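Local coordinates for Mlr3007 protein (Mesorhizobium loti, PDB 3QQM) that probably transfers the amino group between branched-chain amino acids and 2-oxoglutarate, using a pyridoxal 5'-phosphate cofactor held as an internal aldimine on a lysine, at residues E17-M22 and R72-L77; F30-R35 and G178-E183; A57-D62 and A83-Q88; T153-F158 and V208-R213. One frame throughout, in Å; residues are numbered along the deposited sequence.

Interaction 1 of 4, residues E17-M22 and R72-L77; sequences ELIETM and RTRLAL. With EDO (1,2-ethanediol), chain Q.
Ile-19 and Ala-76 face each other as an antiparallel non-hydrogen-bonded pair, and their side chains meet closely: CD1 of Ile-19 stands 3.3 Å from CB of Ala-76, tighter than usual for two carbons. With CG1 anti to the carbonyl carbon (chi1 -60°) and a further bend at chi2 (-61°), the isoleucine chain turns across to the neighbouring strand, while its CG2 branch lies 4.2 Å from CG of Arg-74. On the same face Thr-21 and Arg-72 cross obliquely, the threonine methyl CG2 meeting NE of the arginine, whose chain is extended from CG to NE, at 3.7 Å. Glu-17, extended beyond CG, reaches toward Ala-76, and its OE1 accepts a hydrogen bond of 3.0 Å from O2 of an ethanediol molecule, probably left from crystallisation.

The other face carries Leu-18, Glu-20, Met-22, Thr-73, Leu-75 and Leu-77. Here the contacts are looser: CB of Leu-18 is 4.3 Å from CB of Leu-77, and CE of Met-22 is 4.2 Å from CG2 of Thr-73. Leu-18, Leu-75 and Met-22 pack on helix 33-47, whereas Glu-20 leads away to Arg-39 and His-36. Three reciprocal pairs of backbone hydrogen bonds, Leu-18 with Leu-77, Glu-20 with Leu-75 and Met-22 with Thr-73, fix the register. This is the regular two-residue alternation of an antiparallel sheet with helices against one face, in a class-IV aminotransferase.

Interaction 2 of 4, residues F30-R35 and G178-E183; sequences FLRFDR and GVLRAE
Arg-32 and Glu-183 join the start of helix 33-47 to helix 179-186 through a salt bridge, NH1 of the arginine lying 2.9 Å from OE1 of the glutamate. Both conformations contribute. Arg-32 has CG anti to its carbonyl carbon and bends at chi3 (-78°), which turns NE aside, whereas Glu-183 has CG anti to the backbone N (chi1 -168°) and continues extended. The side chains cross at about a right angle, with guanidinium and carboxylate planes 86° apart. OE1 lies near the guanidinium plane, whereas NH1 meets it from above the carboxylate plane.

Apolar groups hold the Arg-32 guanidinium between them: CG of Leu-31 lies over one face and CD1 of Leu-180 over the opposite one, each offset toward the rim. CG1 of Val-179 touches the aliphatic part, 3.6 Å from CB of Arg-32, and also packs 3.7 Å from CB of Arg-35. NH2 of Arg-32 has a further partner in the backbone O of Ser-211.

Arg-35, extended from CG to NE, lays its guanidinium over the backbone of helix 179-186, one face covering CA of Glu-183 and O of Ala-182. A water links the charges, accepting from NE of Arg-35 at 3.0 Å and donating to OE2 of Glu-183 at 2.7 Å; NH2 of Arg-35 pairs with Asp-186. Backbone N atoms of Val-179 and, weakly, Leu-180 bind phosphate oxygens of the modified lysine at position 118. The two arginines thus pack against the helix whose N-terminal turn forms part of the pyridoxal-phosphate phosphate-binding site.

Interaction 3 of 4, residues A57-D62 and A83-Q88; sequences AEVLSD and ATASAQ. With EDO (1,2-ethanediol), chain Q.
Val-59 and Leu-60 of helix 53-64 meet Ala-85 of strand 83-89 in a helix-on-sheet layer, the helix covering an outermost strand of the antiparallel four-stranded sheet. The short segments run nearly parallel, at 20°, with their axes 7.4 Å apart at closest approach. The approach is closest near Val-59 and Ala-85, whose CA atoms are 5.7 Å apart, and the CB methyl of Ala-85 is what the helix meets there.

The contact is chiefly apolar. Val-59 points its side chain at the strand, and CG2 comes to 3.9 Å from CB of Ala-85. Its CG2 occupies the crowded position between backbone N and carbonyl carbon, and CG1 (chi1 -60°) is anti to the carbonyl carbon, on the side where it passes O of Ala-83. The side chain of Leu-60 sets out away from the strand, yet its CD2 branch reaches 4.0 Å from CB of Ala-85. The same methyl is therefore touched by two consecutive helix residues. Both also pack on Leu-75 of the adjacent strand 71-78, so the helix spans two strands.

Side chain meets backbone as well, CB of Ala-85 lying 3.6 Å from O of Val-59; no hydrogen bond joins the segments.

The polar interaction lies on the other side of the strand, where Thr-84 points away from the helix. There an ethanediol, probably from crystallisation and shared with Glu-17, is held by a hydrogen bond of 2.9 Å between its O2 and OG1 of Thr-84.

Interaction 4 of 4, residues T153-F158 and V208-R213; sequences TITNVF and VGNSLR
Asn-156 and Gly-209 form an antiparallel hydrogen-bonded pair, Asn-156 N to Gly-209 O and Gly-209 N to Asn-156 O both being 2.9 Å, while the short strands diverge to 134° between their directions.

Beyond the paired residues a side chain takes over from the backbone. ND2 of Asn-210 gives O of Ile-154 a hydrogen bond of 3.1 Å that is nearly straight (170°), with the acceptor in the amide plane. The other end of that amide, OD1, accepts from N of Arg-213 at 2.7 Å, an Asx motif; together the two bonds hold the amide's rotation. Thr-155 puts OG1 between its backbone N and carbonyl carbon (chi1 53°), 3.5 Å from CB of Val-208, and the hydroxyl bonds Glu-139. The Phe-158 ring turns its edge to strand 205-210, CE1 lying 4.0 Å from N of Gly-209.

Ser-211, just past the strand, donates its backbone N to a phosphate oxygen of the modified lysine at position 118. Strand 156-160 is outermost in the six-stranded mixed sheet and strand 205-210 pairs on its far side with strand 214-220; helix 179-186 packs on Asn-156 and Phe-158.

Overall arrangement
From the N terminus, interaction 1 opens first, and its loop from strand 17-25 to strand 71-78 takes in helices 33-47 and 53-64. Interaction 2 starts within that loop and closes far later, at helix 179-186, so the two cross. Interaction 3 also crosses interaction 1, but is nested inside the loop of interaction 2; it lays helix 53-64 on the sheet to which interaction 1 belongs. Interaction 4 opens after interactions 1 and 3 have closed and crosses interaction 2, pairing strands of the six-stranded sheet. Interaction 2 joins the four-stranded sheet's side of the chain to the six-stranded one: Phe-30 touches Met-22, and Arg-32 bonds Ser-211. Leu-212 also packs on Arg-72, whereas interactions 3 and 4 do not touch.

Interaction 1 of 4, residues E17-M22 and R72-L77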
loop_
_atom_site.group_PDB
_atom_site.type_symbol
_atom_site.label_atom_id
_atom_site.label_comp_id
_atom_site.label_asym_id
_atom_site.label_seq_id
_atom_site.Cartn_x
_atom_site.Cartn_y
_atom_site.Cartn_z
ATOM N N GLU A 17 -7.700 1.420 -13.176
ATOM C CA GLU A 17 -7.840 0.019 -12.901
ATOM C C GLU A 17 -7.639 -0.197 -11.422
ATOM O O GLU A 17 -7.028 0.630 -10.752
ATOM C CB GLU A 17 -6.781 -0.799 -13.659
ATOM C CG GLU A 17 -6.865 -0.638 -15.160
ATOM C CD GLU A 17 -5.796 -1.409 -15.930
ATOM O OE1 GLU A 17 -5.101 -2.252 -15.345
ATOM O OE2 GLU A 17 -5.677 -1.178 -17.140
ATOM N N LEU A 18 -8.210 -1.273 -10.899
ATOM C CA LEU A 18 -8.011 -1.637 -9.500
ATOM C C LEU A 18 -6.785 -2.528 -9.466
ATOM O O LEU A 18 -6.585 -3.355 -10.357
ATOM C CB LEU A 18 -9.233 -2.349 -8.918
ATOM C CG LEU A 18 -10.434 -1.414 -8.779
ATOM C CD1 LEU A 18 -11.710 -2.169 -8.423
ATOM C CD2 LEU A 18 -10.125 -0.310 -7.729
ATOM N N ILE A 19 -5.987 -2.367 -8.427
ATOM C CA ILE A 19 -4.744 -3.084 -8.275
ATOM C C ILE A 19 -4.575 -3.739 -6.896
ATOM O O ILE A 19 -5.026 -3.211 -5.866
ATOM C CB ILE A 19 -3.573 -2.071 -8.479
ATOM C CG1 ILE A 19 -3.633 -1.447 -9.880
ATOM C CG2 ILE A 19 -2.202 -2.718 -8.261
ATOM C CD1 ILE A 19 -3.506 -2.469 -10.989
ATOM N N GLU A 20 -3.930 -4.896 -6.893
ATOM C CA GLU A 20 -3.585 -5.632 -5.660
ATOM C C GLU A 20 -2.180 -6.186 -5.868
ATOM O O GLU A 20 -1.901 -6.812 -6.899
ATOM C CB GLU A 20 -4.563 -6.774 -5.344
ATOM C CG GLU A 20 -5.957 -6.332 -4.951
ATOM C CD GLU A 20 -6.006 -5.615 -3.603
ATOM O OE1 GLU A 20 -5.108 -5.872 -2.738
ATOM O OE2 GLU A 20 -6.947 -4.816 -3.394
ATOM N N THR A 21 -1.304 -5.929 -4.890
ATOM C CA THR A 21 0.063 -6.379 -4.923
ATOM C C THR A 21 0.255 -7.248 -3.697
ATOM O O THR A 21 0.180 -6.770 -2.555
ATOM C CB THR A 21 1.034 -5.194 -4.942
ATOM O OG1 THR A 21 0.744 -4.385 -6.079
ATOM C CG2 THR A 21 2.486 -5.670 -5.004
HETATM N N MSE A 22 0.563 -8.515 -3.950
HETATM C CA MSE A 22 0.680 -9.503 -2.909
HETATM C C MSE A 22 1.966 -10.330 -2.961
HETATM O O MSE A 22 2.643 -10.405 -4.003
HETATM C CB MSE A 22 -0.490 -10.487 -3.072
HETATM C CG MSE A 22 -1.866 -9.820 -3.213
HETATM SE SE MSE A 22 -3.306 -11.071 -3.558
HETATM C CE MSE A 22 -2.740 -11.778 -5.275
ATOM N N ARG A 72 6.348 -11.775 -6.076
ATOM C CA ARG A 72 5.605 -10.531 -5.971
ATOM C C ARG A 72 4.594 -10.705 -7.070
ATOM O O ARG A 72 4.952 -11.039 -8.210
ATOM C CB ARG A 72 6.464 -9.313 -6.256
ATOM C CG ARG A 72 5.691 -7.990 -6.283
ATOM C CD ARG A 72 6.567 -6.809 -6.627
ATOM N NE ARG A 72 5.764 -5.585 -6.806
ATOM C CZ ARG A 72 5.175 -5.223 -7.964
ATOM N NH1 ARG A 72 5.293 -5.999 -9.047
ATOM N NH2 ARG A 72 4.445 -4.100 -8.043
ATOM N N THR A 73 3.326 -10.558 -6.722
ATOM C CA THR A 73 2.258 -10.752 -7.651
ATOM C C THR A 73 1.403 -9.519 -7.782
ATOM O O THR A 73 0.910 -9.013 -6.796
ATOM C CB THR A 73 1.370 -11.891 -7.171
ATOM O OG1 THR A 73 2.175 -13.072 -6.982
ATOM C CG2 THR A 73 0.232 -12.153 -8.179
ATOM N N ARG A 74 1.234 -9.032 -9.011
ATOM C CA ARG A 74 0.402 -7.868 -9.245
ATOM C C ARG A 74 -0.861 -8.293 -9.995
ATOM O O ARG A 74 -0.786 -8.792 -11.118
ATOM C CB ARG A 74 1.128 -6.791 -10.058
ATOM C CG ARG A 74 0.302 -5.495 -10.167
ATOM C CD ARG A 74 0.769 -4.527 -11.236
ATOM N NE ARG A 74 0.677 -5.135 -12.565
ATOM C CZ ARG A 74 1.722 -5.513 -13.305
ATOM N NH1 ARG A 74 2.977 -5.256 -12.914
ATOM N NH2 ARG A 74 1.517 -6.080 -14.478
ATOM N N LEU A 75 -2.012 -8.037 -9.377
ATOM C CA LEU A 75 -3.333 -8.339 -9.949
ATOM C C LEU A 75 -3.975 -7.019 -10.327
ATOM O O LEU A 75 -3.956 -6.098 -9.521
ATOM C CB LEU A 75 -4.204 -9.037 -8.924
ATOM C CG LEU A 75 -5.589 -9.483 -9.373
ATOM C CD1 LEU A 75 -5.503 -10.545 -10.480
ATOM C CD2 LEU A 75 -6.403 -10.002 -8.156
ATOM N N ALA A 76 -4.517 -6.913 -11.546
ATOM C CA ALA A 76 -5.157 -5.676 -12.013
ATOM C C ALA A 76 -6.504 -5.963 -12.660
ATOM O O ALA A 76 -6.658 -6.941 -13.370
ATOM C CB ALA A 76 -4.258 -4.923 -12.989
ATOM N N LEU A 77 -7.464 -5.077 -12.405
ATOM C CA LEU A 77 -8.812 -5.194 -12.938
ATOM C C LEU A 77 -9.282 -3.896 -13.608
ATOM O O LEU A 77 -9.227 -2.817 -13.015
ATOM C CB LEU A 77 -9.761 -5.526 -11.796
ATOM C CG LEU A 77 -11.234 -5.727 -12.119
ATOM C CD1 LEU A 77 -11.438 -7.001 -12.967
ATOM C CD2 LEU A 77 -12.035 -5.777 -10.812
HETATM C C1 EDO Q . -6.836 -5.151 -17.819
HETATM O O1 EDO Q . -6.122 -4.123 -18.505
HETATM C C2 EDO Q . -6.302 -5.346 -16.396
HETATM O O2 EDO Q . -4.899 -5.102 -16.279
#

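Interaction 2 of 4, residues F30-R35 and G178-E183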
loop_
_atom_site.group_PDB
_atom_site.type_symbol
_atom_site.label_atom_id
_atom_site.label_comp_id
_atom_site.label_asym_id
_atom_site.label_seq_id
_atom_site.Cartn_x
_atom_site.Cartn_y
_atom_site.Cartn_z
ATOM N N PHE A 30 -0.957 -16.807 -1.308
ATOM C CA PHE A 30 -0.835 -15.359 -1.072
ATOM C C PHE A 30 -0.991 -14.955 0.370
ATOM O O PHE A 30 -1.947 -15.309 1.017
ATOM C CB PHE A 30 -1.840 -14.569 -1.919
ATOM C CG PHE A 30 -1.769 -14.873 -3.370
ATOM C CD1 PHE A 30 -0.771 -14.350 -4.142
ATOM C CD2 PHE A 30 -2.687 -15.734 -3.957
ATOM C CE1 PHE A 30 -0.697 -14.648 -5.480
ATOM C CE2 PHE A 30 -2.621 -16.039 -5.296
ATOM C CZ PHE A 30 -1.632 -15.475 -6.063
ATOM N N LEU A 31 -0.040 -14.188 0.863
ATOM C CA LEU A 31 -0.107 -13.716 2.224
ATOM C C LEU A 31 -1.299 -12.728 2.304
ATOM O O LEU A 31 -1.489 -11.909 1.408
ATOM C CB LEU A 31 1.217 -13.052 2.600
ATOM C CG LEU A 31 1.613 -12.880 4.059
ATOM C CD1 LEU A 31 1.586 -14.224 4.812
ATOM C CD2 LEU A 31 3.029 -12.235 4.165
ATOM N N ARG A 32 -2.144 -12.896 3.327
ATOM C CA ARG A 32 -3.302 -12.023 3.535
ATOM C C ARG A 32 -4.248 -12.024 2.321
ATOM O O ARG A 32 -4.898 -11.030 2.025
ATOM C CB ARG A 32 -2.838 -10.588 3.880
ATOM C CG ARG A 32 -2.255 -10.459 5.268
ATOM C CD ARG A 32 -1.681 -9.057 5.519
ATOM N NE ARG A 32 -0.381 -8.910 4.885
ATOM C CZ ARG A 32 0.756 -9.298 5.455
ATOM N NH1 ARG A 32 0.752 -9.811 6.692
ATOM N NH2 ARG A 32 1.901 -9.152 4.802
ATOM N N PHE A 33 -4.327 -13.183 1.665
ATOM C CA PHE A 33 -5.124 -13.361 0.462
ATOM C C PHE A 33 -6.552 -12.911 0.618
ATOM O O PHE A 33 -7.028 -12.140 -0.181
ATOM C CB PHE A 33 -5.053 -14.830 -0.004
ATOM C CG PHE A 33 -5.600 -15.087 -1.409
ATOM C CD1 PHE A 33 -5.579 -14.099 -2.398
ATOM C CD2 PHE A 33 -5.884 -16.394 -1.803
ATOM C CE1 PHE A 33 -6.007 -14.387 -3.697
ATOM C CE2 PHE A 33 -6.288 -16.683 -3.110
ATOM C CZ PHE A 33 -6.351 -15.683 -4.046
ATOM N N ASP A 34 -7.223 -13.348 1.665
ATOM C CA ASP A 34 -8.616 -12.965 1.835
ATOM C C ASP A 34 -8.771 -11.447 2.031
ATOM O O ASP A 34 -9.694 -10.857 1.495
ATOM C CB ASP A 34 -9.313 -13.784 2.924
ATOM C CG ASP A 34 -8.622 -13.716 4.249
ATOM O OD1 ASP A 34 -7.598 -12.999 4.364
ATOM O OD2 ASP A 34 -9.105 -14.395 5.178
ATOM N N ARG A 35 -7.873 -10.821 2.759
ATOM C CA ARG A 35 -7.966 -9.392 2.911
ATOM C C ARG A 35 -7.843 -8.715 1.535
ATOM O O ARG A 35 -8.608 -7.822 1.254
ATOM C CB ARG A 35 -6.937 -8.848 3.885
ATOM C CG ARG A 35 -7.170 -9.297 5.345
ATOM C CD ARG A 35 -6.273 -8.536 6.306
ATOM N NE ARG A 35 -6.529 -8.899 7.689
ATOM C CZ ARG A 35 -7.469 -8.340 8.465
ATOM N NH1 ARG A 35 -8.284 -7.411 7.985
ATOM N NH2 ARG A 35 -7.623 -8.752 9.725
ATOM N N GLY A 178 -4.678 0.129 3.824
ATOM C CA GLY A 178 -3.829 -0.986 3.469
ATOM C C GLY A 178 -4.211 -2.279 4.153
ATOM O O GLY A 178 -4.804 -2.292 5.235
ATOM N N VAL A 179 -3.865 -3.370 3.483
ATOM C CA VAL A 179 -4.116 -4.716 3.940
ATOM C C VAL A 179 -3.210 -5.097 5.136
ATOM O O VAL A 179 -3.664 -5.731 6.059
ATOM C CB VAL A 179 -3.977 -5.687 2.756
ATOM C CG1 VAL A 179 -3.713 -7.140 3.217
ATOM C CG2 VAL A 179 -5.228 -5.564 1.841
ATOM N N LEU A 180 -1.935 -4.750 5.104
ATOM C CA LEU A 180 -1.100 -5.015 6.267
ATOM C C LEU A 180 -1.699 -4.165 7.393
ATOM O O LEU A 180 -1.948 -4.652 8.481
ATOM C CB LEU A 180 0.354 -4.626 6.023
ATOM C CG LEU A 180 1.256 -4.698 7.263
ATOM C CD1 LEU A 180 1.413 -6.156 7.763
ATOM C CD2 LEU A 180 2.630 -4.077 7.047
ATOM N N ARG A 181 -1.980 -2.907 7.082
ATOM C CA ARG A 181 -2.553 -1.957 8.039
ATOM C C ARG A 181 -3.770 -2.546 8.688
ATOM O O ARG A 181 -3.891 -2.532 9.899
ATOM C CB ARG A 181 -2.948 -0.666 7.335
ATOM C CG ARG A 181 -3.620 0.381 8.213
ATOM C CD ARG A 181 -4.059 1.558 7.340
ATOM N NE ARG A 181 -4.705 2.635 8.092
ATOM C CZ ARG A 181 -5.986 2.675 8.403
ATOM N NH1 ARG A 181 -6.806 1.686 8.043
ATOM N NH2 ARG A 181 -6.456 3.716 9.091
ATOM N N ALA A 182 -4.674 -3.077 7.877
ATOM C CA ALA A 182 -5.879 -3.681 8.395
ATOM C C ALA A 182 -5.560 -4.859 9.320
ATOM O O ALA A 182 -6.199 -5.040 10.352
ATOM C CB ALA A 182 -6.754 -4.152 7.244
ATOM N N GLU A 183 -4.606 -5.696 8.945
ATOM C CA GLU A 183 -4.307 -6.842 9.785
ATOM C C GLU A 183 -3.764 -6.398 11.149
ATOM O O GLU A 183 -4.113 -6.980 12.170
ATOM C CB GLU A 183 -3.316 -7.787 9.115
ATOM C CG GLU A 183 -3.159 -9.171 9.821
ATOM C CD GLU A 183 -2.199 -10.099 9.077
ATOM O OE1 GLU A 183 -0.996 -9.773 8.981
ATOM O OE2 GLU A 183 -2.641 -11.191 8.626
HETATM O O HOH W 1 -5.277 -11.564 8.470
#

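Interaction 3 of 4, residues A57-D62 and A83-Q88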
loop_
_atom_site.group_PDB
_atom_site.type_symbol
_atom_site.label_atom_id
_atom_site.label_comp_id
_atom_site.label_asym_id
_atom_site.label_seq_id
_atom_site.Cartn_x
_atom_site.Cartn_y
_atom_site.Cartn_z
ATOM N N ALA A 57 -9.468 -15.955 -10.232
ATOM C CA ALA A 57 -8.789 -17.193 -9.818
ATOM C C ALA A 57 -8.004 -17.804 -10.979
ATOM O O ALA A 57 -6.935 -18.344 -10.762
ATOM C CB ALA A 57 -9.789 -18.221 -9.242
ATOM N N GLU A 58 -8.538 -17.714 -12.205
ATOM C CA GLU A 58 -7.868 -18.259 -13.376
ATOM C C GLU A 58 -6.566 -17.548 -13.635
ATOM O O GLU A 58 -5.535 -18.206 -13.780
ATOM C CB GLU A 58 -8.751 -18.203 -14.660
ATOM C CG GLU A 58 -9.943 -19.216 -14.696
ATOM C CD GLU A 58 -10.876 -19.062 -15.933
ATOM O OE1 GLU A 58 -11.791 -19.927 -16.084
ATOM O OE2 GLU A 58 -10.721 -18.090 -16.746
ATOM N N VAL A 59 -6.588 -16.215 -13.708
ATOM C CA VAL A 59 -5.345 -15.487 -13.991
ATOM C C VAL A 59 -4.293 -15.676 -12.875
ATOM O O VAL A 59 -3.113 -15.834 -13.160
ATOM C CB VAL A 59 -5.569 -13.979 -14.301
ATOM C CG1 VAL A 59 -6.459 -13.831 -15.501
ATOM C CG2 VAL A 59 -6.158 -13.222 -13.108
ATOM N N LEU A 60 -4.725 -15.678 -11.616
ATOM C CA LEU A 60 -3.791 -15.878 -10.496
ATOM C C LEU A 60 -3.169 -17.289 -10.550
ATOM O O LEU A 60 -1.957 -17.440 -10.410
ATOM C CB LEU A 60 -4.477 -15.644 -9.159
ATOM C CG LEU A 60 -4.868 -14.203 -8.882
ATOM C CD1 LEU A 60 -5.762 -14.106 -7.636
ATOM C CD2 LEU A 60 -3.616 -13.327 -8.764
ATOM N N SER A 61 -4.002 -18.300 -10.770
ATOM C CA SER A 61 -3.534 -19.678 -10.871
ATOM C C SER A 61 -2.514 -19.813 -12.018
ATOM O O SER A 61 -1.462 -20.409 -11.838
ATOM C CB SER A 61 -4.727 -20.638 -11.083
ATOM O OG SER A 61 -4.294 -21.985 -11.253
ATOM N N ASP A 62 -2.818 -19.264 -13.190
ATOM C CA ASP A 62 -1.860 -19.324 -14.320
ATOM C C ASP A 62 -0.560 -18.586 -14.040
ATOM O O ASP A 62 0.499 -19.062 -14.400
ATOM C CB ASP A 62 -2.453 -18.766 -15.601
ATOM C CG ASP A 62 -3.545 -19.648 -16.176
ATOM O OD1 ASP A 62 -3.812 -20.748 -15.614
ATOM O OD2 ASP A 62 -4.144 -19.221 -17.201
ATOM N N ALA A 83 -8.817 -8.576 -16.789
ATOM C CA ALA A 83 -7.884 -8.764 -15.682
ATOM C C ALA A 83 -6.536 -9.342 -16.074
ATOM O O ALA A 83 -6.415 -10.108 -17.027
ATOM C CB ALA A 83 -8.508 -9.667 -14.630
ATOM N N THR A 84 -5.524 -8.974 -15.303
ATOM C CA THR A 84 -4.189 -9.464 -15.495
ATOM C C THR A 84 -3.562 -9.802 -14.163
ATOM O O THR A 84 -3.924 -9.244 -13.130
ATOM C CB THR A 84 -3.258 -8.421 -16.217
ATOM O OG1 THR A 84 -3.114 -7.241 -15.396
ATOM C CG2 THR A 84 -3.811 -8.054 -17.599
ATOM N N ALA A 85 -2.626 -10.745 -14.208
ATOM C CA ALA A 85 -1.850 -11.144 -13.055
ATOM C C ALA A 85 -0.413 -11.375 -13.530
ATOM O O ALA A 85 -0.170 -12.059 -14.529
ATOM C CB ALA A 85 -2.413 -12.380 -12.409
ATOM N N SER A 86 0.528 -10.756 -12.828
ATOM C CA SER A 86 1.936 -10.883 -13.114
ATOM C C SER A 86 2.680 -11.294 -11.858
ATOM O O SER A 86 2.492 -10.686 -10.782
ATOM C CB SER A 86 2.487 -9.554 -13.597
ATOM O OG SER A 86 3.900 -9.578 -13.678
ATOM N N ALA A 87 3.552 -12.295 -12.007
ATOM C CA ALA A 87 4.359 -12.785 -10.905
ATOM C C ALA A 87 5.849 -12.767 -11.257
ATOM O O ALA A 87 6.251 -13.181 -12.348
ATOM C CB ALA A 87 3.931 -14.197 -10.520
ATOM N N GLN A 88 6.652 -12.280 -10.321
ATOM C CA GLN A 88 8.099 -12.254 -10.457
ATOM C C GLN A 88 8.676 -12.537 -9.083
ATOM O O GLN A 88 8.047 -12.251 -8.094
ATOM C CB GLN A 88 8.582 -10.912 -10.973
ATOM C CG GLN A 88 7.909 -10.468 -12.224
ATOM C CD GLN A 88 8.614 -9.335 -12.863
ATOM O OE1 GLN A 88 9.743 -9.486 -13.343
ATOM N NE2 GLN A 88 7.946 -8.173 -12.923
HETATM C C1 EDO Q . -6.836 -5.151 -17.819
HETATM O O1 EDO Q . -6.122 -4.123 -18.505
HETATM C C2 EDO Q . -6.302 -5.346 -16.396
HETATM O O2 EDO Q . -4.899 -5.102 -16.279
#

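Interaction 4 of 4, residues T153-F158 and V208-R213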
loop_
_atom_site.group_PDB
_atom_site.type_symbol
_atom_site.label_atom_id
_atom_site.label_comp_id
_atom_site.label_asym_id
_atom_site.label_seq_id
_atom_site.Cartn_x
_atom_site.Cartn_y
_atom_site.Cartn_z
ATOM N N THR A 153 4.057 6.659 -0.435
ATOM C CA THR A 153 3.606 6.427 -1.784
ATOM C C THR A 153 3.174 4.949 -1.998
ATOM O O THR A 153 2.298 4.674 -2.828
ATOM C CB THR A 153 4.706 6.746 -2.807
ATOM O OG1 THR A 153 5.771 5.780 -2.708
ATOM C CG2 THR A 153 5.248 8.183 -2.597
ATOM N N ILE A 154 3.789 4.000 -1.285
ATOM C CA ILE A 154 3.414 2.583 -1.446
ATOM C C ILE A 154 3.298 1.841 -0.120
ATOM O O ILE A 154 3.277 0.596 -0.086
ATOM C CB ILE A 154 4.410 1.806 -2.362
ATOM C CG1 ILE A 154 5.814 1.831 -1.751
ATOM C CG2 ILE A 154 4.400 2.380 -3.762
ATOM C CD1 ILE A 154 6.878 1.031 -2.524
ATOM N N THR A 155 3.199 2.598 0.961
ATOM C CA THR A 155 3.128 2.025 2.287
ATOM C C THR A 155 2.269 2.854 3.216
ATOM O O THR A 155 1.955 3.994 2.920
ATOM C CB THR A 155 4.526 2.008 2.936
ATOM O OG1 THR A 155 5.079 3.324 2.882
ATOM C CG2 THR A 155 5.501 1.058 2.223
ATOM N N ASN A 156 1.853 2.229 4.320
ATOM C CA ASN A 156 1.163 2.899 5.393
ATOM C C ASN A 156 2.241 3.131 6.465
ATOM O O ASN A 156 3.232 2.412 6.502
ATOM C CB ASN A 156 0.004 2.072 5.923
ATOM C CG ASN A 156 -1.196 2.065 4.973
ATOM O OD1 ASN A 156 -1.601 1.017 4.469
ATOM N ND2 ASN A 156 -1.750 3.255 4.704
ATOM N N VAL A 157 2.030 4.130 7.323
ATOM C CA VAL A 157 2.986 4.529 8.360
ATOM C C VAL A 157 2.576 4.014 9.725
ATOM O O VAL A 157 1.406 3.991 10.056
ATOM C CB VAL A 157 3.083 6.073 8.421
ATOM C CG1 VAL A 157 4.077 6.526 9.511
ATOM C CG2 VAL A 157 3.474 6.626 7.060
ATOM N N PHE A 158 3.561 3.619 10.522
ATOM C CA PHE A 158 3.321 3.077 11.851
ATOM C C PHE A 158 4.382 3.640 12.765
ATOM O O PHE A 158 5.595 3.418 12.547
ATOM C CB PHE A 158 3.396 1.557 11.821
ATOM C CG PHE A 158 2.438 0.930 10.848
ATOM C CD1 PHE A 158 2.807 0.726 9.537
ATOM C CD2 PHE A 158 1.181 0.545 11.251
ATOM C CE1 PHE A 158 1.948 0.165 8.646
ATOM C CE2 PHE A 158 0.305 0.006 10.373
ATOM C CZ PHE A 158 0.687 -0.201 9.052
ATOM N N VAL A 208 7.316 1.724 8.107
ATOM C CA VAL A 208 6.393 1.919 6.991
ATOM C C VAL A 208 6.154 0.493 6.564
ATOM O O VAL A 208 6.996 -0.369 6.802
ATOM C CB VAL A 208 6.918 2.804 5.847
ATOM C CG1 VAL A 208 6.942 4.285 6.295
ATOM C CG2 VAL A 208 8.282 2.329 5.334
ATOM N N GLY A 209 5.000 0.195 6.006
ATOM C CA GLY A 209 4.766 -1.181 5.577
ATOM C C GLY A 209 3.656 -1.378 4.594
ATOM O O GLY A 209 2.865 -0.456 4.333
ATOM N N ASN A 210 3.655 -2.565 3.986
ATOM C CA ASN A 210 2.625 -2.974 3.061
ATOM C C ASN A 210 2.487 -4.484 3.127
ATOM O O ASN A 210 3.260 -5.158 3.808
ATOM C CB ASN A 210 2.864 -2.469 1.636
ATOM C CG ASN A 210 4.181 -2.926 1.042
ATOM O OD1 ASN A 210 4.677 -4.012 1.316
ATOM N ND2 ASN A 210 4.715 -2.110 0.170
ATOM N N SER A 211 1.464 -5.009 2.463
ATOM C CA SER A 211 1.212 -6.443 2.504
ATOM C C SER A 211 2.365 -7.240 1.891
ATOM O O SER A 211 2.696 -8.308 2.355
ATOM C CB SER A 211 -0.088 -6.794 1.781
ATOM O OG SER A 211 -0.409 -8.149 2.022
ATOM N N LEU A 212 2.952 -6.703 0.838
ATOM C CA LEU A 212 4.029 -7.363 0.164
ATOM C C LEU A 212 5.258 -7.543 1.052
ATOM O O LEU A 212 5.791 -8.638 1.140
ATOM C CB LEU A 212 4.430 -6.592 -1.091
ATOM C CG LEU A 212 5.641 -7.152 -1.829
ATOM C CD1 LEU A 212 5.389 -8.628 -2.255
ATOM C CD2 LEU A 212 6.064 -6.242 -3.032
ATOM N N ARG A 213 5.671 -6.483 1.734
ATOM C CA ARG A 213 6.919 -6.540 2.520
ATOM C C ARG A 213 6.818 -6.650 4.014
ATOM O O ARG A 213 7.822 -6.903 4.647
ATOM C CB ARG A 213 7.779 -5.303 2.215
ATOM C CG ARG A 213 8.199 -5.218 0.791
ATOM C CD ARG A 213 9.320 -4.223 0.556
ATOM N NE ARG A 213 9.717 -4.210 -0.864
ATOM C CZ ARG A 213 10.595 -5.049 -1.397
ATOM N NH1 ARG A 213 11.194 -5.970 -0.658
ATOM N NH2 ARG A 213 10.858 -4.988 -2.686
#